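Local structure of N-acyl-D-glutamate deacylase (Bordetella bronchiseptica, 3GIP) at residues Asp132-Met137 and Asp469-Gln474; Gly423-Val428 and Leu456-Glu461. The protein catalyses the zinc-dependent removal of the acyl group from N-acyl-D-glutamate, as a member of the amidohydrolase superfamily. All blocks are in the same frame, centred on the assembly; numbering follows the deposited sequence.

In the fold
Both interactions lie about 20 Å from the centre of the chain and on the same side of it, with their own centres 14 Å apart. Interaction 1 joins the end of helix 124-133 and the loop after it to a near-surface loop 332 residues on; one arginine and three waters do much of the bonding, and the direct hydrogen bonds are weak. Interaction 2 is buried and local in sequence, its closest ends 28 residues apart, and it relies on four well-angled bonds to backbone N-H groups beside a beta turn. The two meet directly: Pro-472 and Gln-474 of 469-474 pack on Val-457, Asn-458 and Trp-425, so the C-terminal segment touches both halves of interaction 2.

Interaction 1 of 2, residues Asp132-Met137 and Asp469-Gln474; sequences DAQRPM and DGRPGQ
Arg-471 lies against the extended chain of Arg-135 to Met-137 and covers more of this contact than any other residue. Its CB rests 3.3 Å from Pro-136 O, and its CD lies against the backbone of Met-137. CE of Met-137 meets the same CD at 3.7 Å, the two side chains crossing at about a right angle. A bend at chi3 (-78°) turns NE back toward Arg-135 O, 2.8 Å away, but an N-H...O angle of 128° makes this bond weak. Further out, NH2 comes within 3.3 Å of CG of Gln-134, which lies in the guanidinium plane at its edge. Water adds to the grip on Arg-135 O: water 1 bridges it to Arg-471 N and sits over the centre of one guanidinium face, while water 2 accepts from NH2 and lies within reach of the same oxygen, though its protons may go to other acceptors. Pro-472 follows, setting CG 3.9 Å from Met-137 O, a buried carbonyl for which the model offers no partner. At Gly-473 the chains are closest, CA to CA 4.8 Å from Pro-136, and Gly-473 N gives a weak bond of 2.8 Å to Pro-136 O. Water 3 accepts from Arg-135 NH1 and donates to the carbonyls of Arg-471 and Gly-473. Gln-474 brings its backbone N near the Pro-136 ring. Helix 124-133 ends just before this chain and strand 139-145 follows it; Gln-474 bonds through its backbone to Val-140 of that strand, Pro-136 leans on Phe-73 of helix 72-75, and Met-137 and Pro-472 both pack on Val-462 of strand 460-463.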
loop_
_atom_site.group_PDB
_atom_site.type_symbol
_atom_site.label_atom_id
_atom_site.label_comp_id
_atom_site.label_asym_id
_atom_site.label_seq_id
_atom_site.Cartn_x
_atom_site.Cartn_y
_atom_site.Cartn_z
ATOM N N ASP A 132 14.839 2.284 13.478
ATOM C CA ASP A 132 15.085 1.650 14.772
ATOM C C ASP A 132 15.286 2.708 15.853
ATOM O O ASP A 132 14.858 2.532 16.993
ATOM C CB ASP A 132 16.334 0.756 14.736
ATOM C CG ASP A 132 16.169 -0.466 13.850
ATOM O OD1 ASP A 132 15.072 -1.066 13.832
ATOM O OD2 ASP A 132 17.155 -0.841 13.183
ATOM N N ALA A 133 15.942 3.806 15.482
ATOM C CA ALA A 133 16.231 4.903 16.405
ATOM C C ALA A 133 15.002 5.750 16.718
ATOM O O ALA A 133 14.862 6.277 17.821
ATOM C CB ALA A 133 17.334 5.781 15.828
ATOM N N GLN A 134 14.123 5.892 15.735
ATOM C CA GLN A 134 12.894 6.659 15.890
ATOM C C GLN A 134 11.774 5.730 15.441
ATOM O O GLN A 134 11.275 5.839 14.321
ATOM C CB GLN A 134 12.936 7.910 15.006
ATOM C CG GLN A 134 11.673 8.765 15.052
ATOM C CD GLN A 134 11.738 9.953 14.105
ATOM O OE1 GLN A 134 11.993 9.797 12.910
ATOM N NE2 GLN A 134 11.501 11.149 14.637
ATOM N N ARG A 135 11.398 4.811 16.326
ATOM C CA ARG A 135 10.368 3.818 16.038
ATOM C C ARG A 135 9.094 4.398 15.438
ATOM O O ARG A 135 8.572 5.407 15.909
ATOM C CB ARG A 135 10.032 3.025 17.303
ATOM C CG ARG A 135 11.187 2.178 17.831
ATOM C CD ARG A 135 11.683 1.197 16.777
ATOM N NE ARG A 135 12.809 0.394 17.249
ATOM C CZ ARG A 135 12.716 -0.572 18.158
ATOM N NH1 ARG A 135 11.542 -0.866 18.702
ATOM N NH2 ARG A 135 13.800 -1.242 18.528
ATOM N N PRO A 136 8.578 3.752 14.380
ATOM C CA PRO A 136 7.357 4.177 13.687
ATOM C C PRO A 136 6.110 3.873 14.509
ATOM O O PRO A 136 6.128 3.001 15.374
ATOM C CB PRO A 136 7.410 3.377 12.390
ATOM C CG PRO A 136 8.033 2.082 12.839
ATOM C CD PRO A 136 9.164 2.563 13.733
ATOM N N MET A 137 5.028 4.597 14.238
ATOM C CA MET A 137 3.774 4.401 14.959
ATOM C C MET A 137 3.203 3.011 14.691
ATOM O O MET A 137 2.590 2.397 15.566
ATOM C CB MET A 137 2.749 5.456 14.535
ATOM C CG MET A 137 1.465 5.424 15.351
ATOM S SD MET A 137 1.739 5.860 17.082
ATOM C CE MET A 137 1.721 7.661 16.974
ATOM N N ASP A 469 5.489 8.839 24.436
ATOM C CA ASP A 469 6.910 8.798 24.112
ATOM C C ASP A 469 7.206 7.912 22.905
ATOM O O ASP A 469 6.702 8.151 21.806
ATOM C CB ASP A 469 7.705 8.301 25.324
ATOM C CG ASP A 469 7.440 9.123 26.573
ATOM O OD1 ASP A 469 7.727 10.339 26.559
ATOM O OD2 ASP A 469 6.943 8.551 27.569
ATOM N N GLY A 470 8.032 6.892 23.118
ATOM C CA GLY A 470 8.390 5.987 22.042
ATOM C C GLY A 470 7.194 5.260 21.459
ATOM O O GLY A 470 6.281 4.861 22.184
ATOM N N ARG A 471 7.201 5.087 20.142
ATOM C CA ARG A 471 6.115 4.401 19.449
ATOM C C ARG A 471 6.400 2.895 19.402
ATOM O O ARG A 471 7.556 2.476 19.476
ATOM C CB ARG A 471 5.951 5.002 18.053
ATOM C CG ARG A 471 5.451 6.452 18.101
ATOM C CD ARG A 471 5.396 7.088 16.722
ATOM N NE ARG A 471 6.710 7.511 16.246
ATOM C CZ ARG A 471 7.333 8.616 16.645
ATOM N NH1 ARG A 471 6.763 9.422 17.533
ATOM N NH2 ARG A 471 8.526 8.921 16.151
ATOM N N PRO A 472 5.348 2.062 19.276
ATOM C CA PRO A 472 5.459 0.597 19.236
ATOM C C PRO A 472 5.757 -0.122 17.920
ATOM O O PRO A 472 5.985 -1.335 17.922
ATOM C CB PRO A 472 4.125 0.156 19.815
ATOM C CG PRO A 472 3.192 1.139 19.187
ATOM C CD PRO A 472 3.930 2.467 19.331
ATOM N N GLY A 473 5.750 0.604 16.809
ATOM C CA GLY A 473 6.014 -0.026 15.525
ATOM C C GLY A 473 7.389 -0.656 15.411
ATOM O O GLY A 473 8.346 -0.212 16.049
ATOM N N GLN A 474 7.486 -1.696 14.590
ATOM C CA GLN A 474 8.745 -2.393 14.373
ATOM C C GLN A 474 9.092 -2.438 12.897
ATOM O O GLN A 474 8.208 -2.414 12.040
ATOM C CB GLN A 474 8.658 -3.837 14.875
ATOM C CG GLN A 474 8.611 -4.014 16.380
ATOM C CD GLN A 474 8.470 -5.475 16.770
ATOM O OE1 GLN A 474 9.089 -6.350 16.164
ATOM N NE2 GLN A 474 7.660 -5.744 17.788
HETATM O O HOH W 1 9.160 6.340 18.628
HETATM O O HOH W 2 8.623 7.447 13.512
HETATM O O HOH W 3 9.000 0.041 18.551
#

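Interaction 2 of 2, residues Gly423-Val428 and Leu456-Glu461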
loop_
_atom_site.group_PDB
_atom_site.type_symbol
_atom_site.label_atom_id
_atom_site.label_comp_id
_atom_site.label_asym_id
_atom_site.label_seq_id
_atom_site.Cartn_x
_atom_site.Cartn_y
_atom_site.Cartn_z
ATOM N N GLY A 423 0.811 -16.441 20.607
ATOM C CA GLY A 423 2.185 -16.375 20.141
ATOM C C GLY A 423 2.467 -15.329 19.078
ATOM O O GLY A 423 3.600 -14.869 18.935
ATOM N N ALA A 424 1.442 -14.953 18.322
ATOM C CA ALA A 424 1.619 -13.956 17.276
ATOM C C ALA A 424 1.690 -12.562 17.886
ATOM O O ALA A 424 1.251 -12.351 19.015
ATOM C CB ALA A 424 0.466 -14.037 16.283
ATOM N N TRP A 425 2.257 -11.617 17.144
ATOM C CA TRP A 425 2.356 -10.247 17.622
ATOM C C TRP A 425 0.959 -9.672 17.822
ATOM O O TRP A 425 0.045 -9.935 17.034
ATOM C CB TRP A 425 3.138 -9.390 16.631
ATOM C CG TRP A 425 4.600 -9.681 16.633
ATOM C CD1 TRP A 425 5.303 -10.376 15.693
ATOM C CD2 TRP A 425 5.542 -9.294 17.639
ATOM N NE1 TRP A 425 6.631 -10.445 16.050
ATOM C CE2 TRP A 425 6.804 -9.789 17.241
ATOM C CE3 TRP A 425 5.443 -8.577 18.839
ATOM C CZ2 TRP A 425 7.961 -9.589 18.000
ATOM C CZ3 TRP A 425 6.596 -8.378 19.597
ATOM C CH2 TRP A 425 7.839 -8.884 19.171
ATOM N N ALA A 426 0.799 -8.876 18.873
ATOM C CA ALA A 426 -0.497 -8.299 19.189
ATOM C C ALA A 426 -0.894 -7.053 18.400
ATOM O O ALA A 426 -1.104 -5.982 18.981
ATOM C CB ALA A 426 -0.587 -8.016 20.689
ATOM N N ASP A 427 -0.974 -7.192 17.076
ATOM C CA ASP A 427 -1.427 -6.098 16.213
ATOM C C ASP A 427 -2.925 -6.390 16.179
ATOM O O ASP A 427 -3.348 -7.411 15.631
ATOM C CB ASP A 427 -0.848 -6.208 14.796
ATOM C CG ASP A 427 0.646 -5.936 14.741
ATOM O OD1 ASP A 427 1.165 -5.226 15.629
ATOM O OD2 ASP A 427 1.299 -6.415 13.791
ATOM N N VAL A 428 -3.724 -5.506 16.765
ATOM C CA VAL A 428 -5.160 -5.743 16.855
ATOM C C VAL A 428 -6.014 -4.519 16.573
ATOM O O VAL A 428 -5.641 -3.399 16.908
ATOM C CB VAL A 428 -5.532 -6.234 18.282
ATOM C CG1 VAL A 428 -6.992 -6.649 18.340
ATOM C CG2 VAL A 428 -4.626 -7.378 18.699
ATOM N N LEU A 456 -4.169 -1.727 18.505
ATOM C CA LEU A 456 -2.952 -2.072 19.222
ATOM C C LEU A 456 -1.898 -2.450 18.195
ATOM O O LEU A 456 -2.191 -3.129 17.207
ATOM C CB LEU A 456 -3.169 -3.272 20.150
ATOM C CG LEU A 456 -4.185 -3.192 21.288
ATOM C CD1 LEU A 456 -4.194 -4.527 22.033
ATOM C CD2 LEU A 456 -3.826 -2.056 22.233
ATOM N N VAL A 457 -0.677 -1.986 18.419
ATOM C CA VAL A 457 0.448 -2.316 17.560
ATOM C C VAL A 457 1.424 -2.975 18.524
ATOM O O VAL A 457 1.886 -2.343 19.473
ATOM C CB VAL A 457 1.091 -1.058 16.939
ATOM C CG1 VAL A 457 2.412 -1.419 16.275
ATOM C CG2 VAL A 457 0.144 -0.451 15.909
ATOM N N ASN A 458 1.703 -4.253 18.298
ATOM C CA ASN A 458 2.605 -4.997 19.169
ATOM C C ASN A 458 2.182 -4.862 20.632
ATOM O O ASN A 458 3.013 -4.685 21.528
ATOM C CB ASN A 458 4.040 -4.512 18.962
ATOM C CG ASN A 458 4.531 -4.760 17.549
ATOM O OD1 ASN A 458 5.097 -3.876 16.908
ATOM N ND2 ASN A 458 4.315 -5.974 17.056
ATOM N N GLY A 459 0.874 -4.939 20.854
ATOM C CA GLY A 459 0.325 -4.860 22.196
ATOM C C GLY A 459 0.147 -3.481 22.806
ATOM O O GLY A 459 -0.430 -3.356 23.889
ATOM N N ALA A 460 0.635 -2.446 22.132
ATOM C CA ALA A 460 0.515 -1.088 22.654
ATOM C C ALA A 460 -0.552 -0.288 21.916
ATOM O O ALA A 460 -0.646 -0.339 20.691
ATOM C CB ALA A 460 1.857 -0.377 22.556
ATOM N N GLU A 461 -1.354 0.461 22.665
ATOM C CA GLU A 461 -2.401 1.271 22.057
ATOM C C GLU A 461 -1.842 2.423 21.230
ATOM O O GLU A 461 -0.961 3.155 21.686
ATOM C CB GLU A 461 -3.327 1.854 23.129
ATOM C CG GLU A 461 -4.398 2.784 22.553
ATOM C CD GLU A 461 -5.227 3.488 23.615
ATOM O OE1 GLU A 461 -5.087 3.154 24.812
ATOM O OE2 GLU A 461 -6.028 4.375 23.247
#
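Asp-427 OD1 accepts the backbone N-H of Asn-458 at 2.9 Å, met nearly along its C-O axis, with an N-H...O angle of 154°. Chi1 of -70° sets the carboxyl carbon beside the backbone N of Asp-427; the other oxygen, OD2, is held in a salt bridge with Arg-417, so both oxygens are engaged. Gly-459 N donates to Ala-426 O at 2.9 Å, from above the carbonyl plane. Ala-426 is the centre of an inverse gamma turn, with a weak bond from Asp-427 N to Trp-425 O. Val-428 and Leu-456 then form an antiparallel hydrogen-bonded pair: Val-428 N donates to Leu-456 O, and Leu-456 N returns a 2.7 Å bond to Val-428 O, in the plane of that carbonyl. Leu-456 O takes a second, weaker partner, the CA-H of Asp-427 at 3.2 Å. Trp-425 packs obliquely against the Asn-458 side chain, the ring and amide planes 74° apart. Val-457 N donates to Ala-460 O and Ala-460 N to Val-457 O across a type I' turn, with Asn-458 and Gly-459 at positive phi, closing the tight beta-hairpin of strands 452-457 and 460-463; strand 428-431 pairs with its first arm.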